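Local structure of putative nitroreductase (Thermotoga maritima, 1VKW) at residues Glu20-Val25 and Phe90-Gly95; Lys56-Leu59 and Ser64-Tyr67; Val78-Gln83 and Asp108-Ile113. The protein is a putative nitroreductase, probably an oxidoreductase of the FMN-dependent nitroreductase superfamily, whose substrate is not established. All blocks are in the same frame, centred on the assembly; numbering follows the deposited sequence.

Interaction 1: residues Glu20-Val25 and Phe90-Gly95; sequences ENRHSV and FLTAQG. With SO4 (sulfate ion), chain C.
Thr92, near the C-terminal end of helix 74-93, lays its two branches against the backbone and first side-chain carbons of Asn21 and Arg22. Its methyl CG2, held anti to its own N, lies 3.8 Å from Asn21 C and meets Arg22 N and CB. The hydroxyl branch faces the aliphatic root of the arginine, with Thr92 OG1 3.6 Å from Arg22 CG; Val88 O, one turn back, satisfies that hydroxyl inside its own helix, and a buried threonine can pack here on the aliphatic part of the arginine.

From there Arg22 turns away. CG is anti to N (chi1 -175°), but the chain bends at chi2 and chi3 and brings the guanidinium to a sulfate, probably from the crystallisation liquor. The sulfate sits at the guanidinium edge, and Arg22 NH1 and NH2 both grip O3, at 3.0 and 3.1 Å. Ser24 adds its OG to O3 and its backbone N to O4, the latter at 2.8 Å and nearly straight (172°). Leu154 O takes a further bond from Arg22 NH2. The chemistry thus divides along one side chain: its root packs on a helix, and its charged end, with Ser24 and Arg127, holds a sulfate, consistent with a place that can accept an anion.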
# COMPACT_ATOMS: atom_id res chain seq x y z
N GLU A 20 3.83 8.86 -3.59
CA GLU A 20 5.12 9.45 -3.95
C GLU A 20 5.99 9.71 -2.72
O GLU A 20 7.22 9.67 -2.81
CB GLU A 20 4.93 10.74 -4.75
CG GLU A 20 6.14 11.07 -5.62
CD GLU A 20 6.17 12.51 -6.11
OE1 GLU A 20 5.11 13.18 -6.12
OE2 GLU A 20 7.26 12.97 -6.50
N ASN A 21 5.38 9.99 -1.57
CA ASN A 21 6.14 10.24 -0.33
C ASN A 21 6.37 9.00 0.54
O ASN A 21 7.01 9.10 1.59
CB ASN A 21 5.46 11.32 0.51
CG ASN A 21 5.62 12.70 -0.08
OD1 ASN A 21 6.69 13.06 -0.57
ND2 ASN A 21 4.55 13.49 -0.03
N ARG A 22 5.87 7.86 0.11
CA ARG A 22 6.08 6.62 0.87
C ARG A 22 7.45 6.03 0.53
O ARG A 22 7.70 5.69 -0.62
CB ARG A 22 5.01 5.57 0.56
CG ARG A 22 5.15 4.31 1.43
CD ARG A 22 4.92 3.00 0.72
NE ARG A 22 5.69 2.86 -0.52
CZ ARG A 22 6.97 2.50 -0.61
NH1 ARG A 22 7.70 2.25 0.47
NH2 ARG A 22 7.54 2.40 -1.81
N HIS A 23 8.31 5.90 1.54
CA HIS A 23 9.63 5.27 1.38
C HIS A 23 9.85 4.27 2.50
O HIS A 23 9.33 4.43 3.60
CB HIS A 23 10.76 6.31 1.44
CG HIS A 23 10.46 7.58 0.69
ND1 HIS A 23 10.48 7.65 -0.69
CD2 HIS A 23 10.14 8.82 1.12
CE1 HIS A 23 10.18 8.87 -1.07
NE2 HIS A 23 9.97 9.60 0.01
N SER A 24 10.64 3.24 2.24
CA SER A 24 11.01 2.30 3.30
C SER A 24 12.02 2.97 4.23
O SER A 24 13.06 3.44 3.77
CB SER A 24 11.58 1.01 2.71
OG SER A 24 10.59 0.36 1.94
N VAL A 25 11.68 3.05 5.51
CA VAL A 25 12.53 3.66 6.53
C VAL A 25 12.74 2.65 7.66
O VAL A 25 11.78 2.07 8.16
CB VAL A 25 11.88 4.95 7.10
CG1 VAL A 25 12.76 5.57 8.19
CG2 VAL A 25 11.62 5.97 5.98
N PHE A 90 -1.99 5.39 4.55
CA PHE A 90 -2.61 6.23 5.55
C PHE A 90 -1.56 6.80 6.52
O PHE A 90 -1.54 8.00 6.84
CB PHE A 90 -3.69 5.45 6.30
CG PHE A 90 -4.25 6.19 7.47
CD1 PHE A 90 -4.88 7.42 7.30
CD2 PHE A 90 -4.13 5.68 8.76
CE1 PHE A 90 -5.40 8.11 8.38
CE2 PHE A 90 -4.64 6.37 9.84
CZ PHE A 90 -5.27 7.59 9.65
N LEU A 91 -0.67 5.92 6.99
CA LEU A 91 0.39 6.33 7.91
C LEU A 91 1.34 7.33 7.26
O LEU A 91 1.78 8.28 7.92
CB LEU A 91 1.16 5.10 8.42
CG LEU A 91 0.43 4.18 9.40
CD1 LEU A 91 1.24 2.92 9.66
CD2 LEU A 91 0.13 4.89 10.70
N THR A 92 1.66 7.11 5.98
CA THR A 92 2.46 8.04 5.20
C THR A 92 1.85 9.44 5.21
O THR A 92 2.54 10.43 5.48
CB THR A 92 2.58 7.57 3.73
OG1 THR A 92 3.21 6.28 3.67
CG2 THR A 92 3.53 8.46 2.94
N ALA A 93 0.55 9.50 4.93
CA ALA A 93 -0.19 10.76 4.91
C ALA A 93 -0.22 11.45 6.27
O ALA A 93 -0.30 12.68 6.34
CB ALA A 93 -1.61 10.54 4.40
N GLN A 94 -0.17 10.67 7.35
CA GLN A 94 -0.07 11.23 8.71
C GLN A 94 1.38 11.65 9.05
O GLN A 94 1.62 12.22 10.11
CB GLN A 94 -0.59 10.23 9.75
CG GLN A 94 -2.07 9.86 9.58
CD GLN A 94 -3.02 11.03 9.85
OE1 GLN A 94 -3.22 11.42 11.01
NE2 GLN A 94 -3.61 11.57 8.80
N GLY A 95 2.32 11.35 8.15
CA GLY A 95 3.71 11.80 8.30
C GLY A 95 4.68 10.75 8.83
O GLY A 95 5.82 11.07 9.16
S SO4 C . 11.23 1.66 -1.29
O1 SO4 C . 12.27 0.69 -1.58
O2 SO4 C . 10.89 2.37 -2.50
O3 SO4 C . 10.09 0.96 -0.74
O4 SO4 C . 11.72 2.64 -0.31

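Interaction 2: residues Lys56-Leu59 and Ser64-Tyr67; sequences KINL and SYIY
Lys56 and Asn58 pair with Tyr67 and Tyr65 through four backbone hydrogen bonds, two for each pair, between strands running at 166° to one another. Asn58 N reaches Tyr65 O at 2.8 Å, nearly straight. Between these pairs Ile57 faces Ile66 in a non-hydrogen-bonded position, where Ile66 CA closes to 3.2 Å from Lys56 O in a CA-H...O contact.

Apolar packing differs on the two faces. On one, Ile57 and Ile66 lie side by side, Ile57 CG2 3.8 Å from Ile66 CG1; beta-branched residues suit the extended backbone, and Ile66 also packs on Ile41 of helix 35-43 and on Ile87 and Leu91 of helix 74-93. On the other, each tyrosine folds its ring across to the partner strand. With chi1 at 66°, Tyr65 sets one ring face under Asn58 CB, 4.0 Å from the Tyr65 ring centroid. Tyr67 does the same with Lys56 CB, which lies 3.9 Å from the Tyr67 ring centroid. Both are CH-pi contacts. Asn58 OD1 lies 3.5 Å from Tyr65 CE2, the amide and ring planes 67° apart. Replacing Tyr65 by alanine would probably leave Asn58 CB without its aromatic partner and open a gap on that face of the hairpin.

The polar ends are satisfied by neighbours: Lys56 NZ forms a salt bridge with Asp54, and the Asn58 amide bonds Ser60 and Ser61. This is an antiparallel beta hairpin at one margin of a four-stranded sheet.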
# COMPACT_ATOMS: atom_id res chain seq x y z
N LYS A 56 -3.79 -5.49 14.17
CA LYS A 56 -3.31 -5.26 15.52
C LYS A 56 -2.20 -4.23 15.46
O LYS A 56 -1.42 -4.20 14.49
CB LYS A 56 -2.78 -6.55 16.12
CG LYS A 56 -3.80 -7.68 16.20
CD LYS A 56 -5.01 -7.30 17.04
CE LYS A 56 -5.67 -8.51 17.68
NZ LYS A 56 -5.98 -9.58 16.69
N ILE A 57 -2.13 -3.38 16.48
CA ILE A 57 -1.15 -2.30 16.55
C ILE A 57 -0.38 -2.42 17.85
O ILE A 57 -0.97 -2.38 18.93
CB ILE A 57 -1.85 -0.90 16.46
CG1 ILE A 57 -2.88 -0.84 15.33
CG2 ILE A 57 -0.81 0.20 16.25
CD1 ILE A 57 -4.32 -1.11 15.77
N ASN A 58 0.94 -2.60 17.75
CA ASN A 58 1.80 -2.66 18.93
C ASN A 58 2.61 -1.37 19.07
O ASN A 58 3.44 -1.05 18.22
CB ASN A 58 2.75 -3.86 18.87
CG ASN A 58 3.53 -4.07 20.17
OD1 ASN A 58 4.72 -4.38 20.15
ND2 ASN A 58 2.85 -3.90 21.30
N LEU A 59 2.35 -0.63 20.15
CA LEU A 59 3.10 0.59 20.48
C LEU A 59 3.66 0.49 21.90
O LEU A 59 3.81 1.49 22.60
CB LEU A 59 2.26 1.86 20.25
CG LEU A 59 0.74 1.89 20.50
CD1 LEU A 59 0.24 3.33 20.56
CD2 LEU A 59 -0.02 1.14 19.42
N SER A 64 7.35 0.88 16.73
CA SER A 64 5.94 0.50 16.69
C SER A 64 5.68 -0.28 15.42
O SER A 64 6.27 0.02 14.36
CB SER A 64 5.02 1.73 16.69
OG SER A 64 5.19 2.51 17.85
N TYR A 65 4.78 -1.26 15.49
CA TYR A 65 4.41 -2.03 14.30
C TYR A 65 2.97 -2.53 14.30
O TYR A 65 2.36 -2.76 15.35
CB TYR A 65 5.37 -3.19 14.07
CG TYR A 65 5.35 -4.27 15.13
CD1 TYR A 65 4.40 -5.29 15.09
CD2 TYR A 65 6.29 -4.29 16.16
CE1 TYR A 65 4.38 -6.29 16.06
CE2 TYR A 65 6.28 -5.29 17.13
CZ TYR A 65 5.32 -6.29 17.07
OH TYR A 65 5.29 -7.28 18.03
N ILE A 66 2.45 -2.69 13.08
CA ILE A 66 1.11 -3.18 12.82
C ILE A 66 1.24 -4.54 12.15
O ILE A 66 2.21 -4.79 11.43
CB ILE A 66 0.35 -2.19 11.90
CG1 ILE A 66 -0.04 -0.94 12.68
CG2 ILE A 66 -0.90 -2.82 11.30
CD1 ILE A 66 -0.52 0.20 11.81
N TYR A 67 0.28 -5.41 12.41
CA TYR A 67 0.26 -6.73 11.80
C TYR A 67 -1.10 -7.40 11.97
O TYR A 67 -1.93 -6.96 12.76
CB TYR A 67 1.32 -7.62 12.45
CG TYR A 67 1.01 -7.90 13.90
CD1 TYR A 67 1.29 -6.95 14.88
CD2 TYR A 67 0.39 -9.08 14.28
CE1 TYR A 67 1.00 -7.19 16.21
CE2 TYR A 67 0.10 -9.34 15.61
CZ TYR A 67 0.40 -8.39 16.57
OH TYR A 67 0.11 -8.63 17.90

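Interaction 3: residues Val78-Gln83 and Asp108-Ile113; sequences VEYGFQ and DVPYII
Tyr80 reaches out from helix 74-93 with one face of its ring met by Pro110 CD and its hydroxyl directed at the backbone of Tyr111. The side chains of Tyr80 and Pro110 come from opposite directions: Tyr80 CG is anti to the backbone N (chi1 -162°), which extends the ring away from the helix, and the pyrrolidine meets it over that face. Pro110 CD stands 4.1 Å from the Tyr80 ring centroid, offset toward the rim, in a CH-pi contact. Proline suits this place because its CD and CG offer a compact, electron-poor edge of C-H groups to an aromatic face.

Beyond the ring, Tyr80 OH donates to Tyr111 O at 2.6 Å, and the C=O...donor angle of 164° places the hydroxyl almost in line with the carbonyl. Val109 crosses near the same end of the ring, its CG1 3.8 Å from Tyr80 OH. On the helix itself, Gln83 NE2 bonds Glu79 OE2, and both side chains reach backbone groups around Ile49 to Leu53.

The hydroxyl has a second partner, accepting from Ala68 N while donating to Tyr111 O. A buried phenol is therefore satisfied in both roles: it bridges two backbone segments beside the sheet, and the two bonds would tend to hold the hydroxyl in place, while the ring supplies the apolar part of the contact.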
# COMPACT_ATOMS: atom_id res chain seq x y z
N VAL A 78 -2.75 -11.99 -0.67
CA VAL A 78 -3.11 -10.80 -1.48
C VAL A 78 -3.91 -9.83 -0.61
O VAL A 78 -3.66 -8.62 -0.62
CB VAL A 78 -3.89 -11.19 -2.77
CG1 VAL A 78 -4.45 -9.98 -3.49
CG2 VAL A 78 -3.00 -11.94 -3.72
N GLU A 79 -4.86 -10.37 0.16
CA GLU A 79 -5.66 -9.60 1.11
C GLU A 79 -4.77 -8.86 2.09
O GLU A 79 -4.98 -7.68 2.35
CB GLU A 79 -6.61 -10.54 1.88
CG GLU A 79 -7.77 -9.84 2.57
CD GLU A 79 -8.78 -9.29 1.58
OE1 GLU A 79 -9.56 -10.09 1.02
OE2 GLU A 79 -8.79 -8.06 1.36
N TYR A 80 -3.77 -9.57 2.64
CA TYR A 80 -2.83 -8.97 3.59
C TYR A 80 -2.09 -7.78 2.96
O TYR A 80 -2.03 -6.69 3.54
CB TYR A 80 -1.85 -10.02 4.13
CG TYR A 80 -1.15 -9.59 5.41
CD1 TYR A 80 -1.69 -9.88 6.65
CD2 TYR A 80 0.04 -8.86 5.37
CE1 TYR A 80 -1.08 -9.46 7.82
CE2 TYR A 80 0.67 -8.45 6.55
CZ TYR A 80 0.10 -8.75 7.77
OH TYR A 80 0.71 -8.35 8.95
N GLY A 81 -1.54 -7.99 1.77
CA GLY A 81 -0.88 -6.92 1.03
C GLY A 81 -1.81 -5.77 0.69
O GLY A 81 -1.45 -4.61 0.85
N PHE A 82 -3.02 -6.11 0.25
CA PHE A 82 -4.01 -5.11 -0.18
C PHE A 82 -4.44 -4.19 0.97
O PHE A 82 -4.40 -2.96 0.85
CB PHE A 82 -5.22 -5.83 -0.79
CG PHE A 82 -6.23 -4.92 -1.43
CD1 PHE A 82 -5.93 -4.25 -2.62
CD2 PHE A 82 -7.48 -4.72 -0.85
CE1 PHE A 82 -6.87 -3.40 -3.22
CE2 PHE A 82 -8.41 -3.87 -1.44
CZ PHE A 82 -8.11 -3.21 -2.63
N GLN A 83 -4.81 -4.79 2.10
CA GLN A 83 -5.23 -4.02 3.26
C GLN A 83 -4.05 -3.35 3.94
O GLN A 83 -4.16 -2.21 4.38
CB GLN A 83 -6.00 -4.90 4.25
CG GLN A 83 -7.36 -5.30 3.74
CD GLN A 83 -8.06 -6.31 4.63
OE1 GLN A 83 -7.96 -6.25 5.86
NE2 GLN A 83 -8.77 -7.25 4.01
N ASP A 108 2.41 -16.91 12.66
CA ASP A 108 1.33 -16.93 11.66
C ASP A 108 1.11 -15.53 11.07
O ASP A 108 0.02 -15.24 10.56
CB ASP A 108 0.04 -17.43 12.30
N VAL A 109 2.14 -14.69 11.13
CA VAL A 109 2.09 -13.34 10.60
C VAL A 109 3.12 -13.25 9.46
O VAL A 109 4.31 -13.48 9.70
CB VAL A 109 2.37 -12.29 11.71
CG1 VAL A 109 2.46 -10.88 11.15
CG2 VAL A 109 1.30 -12.36 12.78
N PRO A 110 2.69 -12.94 8.24
CA PRO A 110 3.61 -12.90 7.09
C PRO A 110 4.65 -11.78 7.18
O PRO A 110 5.84 -12.01 6.96
CB PRO A 110 2.67 -12.67 5.88
CG PRO A 110 1.28 -12.81 6.39
CD PRO A 110 1.31 -12.57 7.85
N TYR A 111 4.18 -10.58 7.50
CA TYR A 111 5.05 -9.43 7.64
C TYR A 111 4.52 -8.53 8.75
O TYR A 111 3.32 -8.54 9.04
CB TYR A 111 5.07 -8.61 6.33
CG TYR A 111 5.61 -9.35 5.12
CD1 TYR A 111 6.95 -9.29 4.78
CD2 TYR A 111 4.76 -10.07 4.29
CE1 TYR A 111 7.45 -9.95 3.66
CE2 TYR A 111 5.24 -10.74 3.17
CZ TYR A 111 6.58 -10.68 2.85
OH TYR A 111 7.06 -11.34 1.74
N ILE A 112 5.40 -7.77 9.37
CA ILE A 112 4.96 -6.63 10.16
C ILE A 112 5.19 -5.36 9.34
O ILE A 112 5.96 -5.35 8.38
CB ILE A 112 5.65 -6.56 11.55
CG1 ILE A 112 7.15 -6.29 11.42
CG2 ILE A 112 5.39 -7.84 12.33
CD1 ILE A 112 7.85 -6.03 12.74
N ILE A 113 4.48 -4.30 9.71
CA ILE A 113 4.71 -2.99 9.15
C ILE A 113 5.16 -2.11 10.31
O ILE A 113 4.35 -1.72 11.15
CB ILE A 113 3.43 -2.44 8.51
CG1 ILE A 113 2.91 -3.40 7.44
CG2 ILE A 113 3.68 -1.06 7.91
CD1 ILE A 113 1.47 -3.13 7.04

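In the fold
Along the chain, interaction 2 is nested inside the loop closed by interaction 1; interaction 3 opens after interaction 2 has closed, and its segments alternate with those of interaction 1. Interactions 1 and 3 use different parts of helix 74-93, their centres about 17 Å apart, without touching. Interaction 2 lies about 12 Å from interaction 3, centre to centre, and meets it within the four-stranded sheet, where strands 64-67 and 112-116 are neighbours: Ile66 N lies 2.9 Å from Ile113 O, a probable hydrogen bond. Ile66 also packs on Leu91, so helix 74-93 holds to the sheet through both the hairpin and the residues leading into strand 112-116, tying these elements into one compact unit.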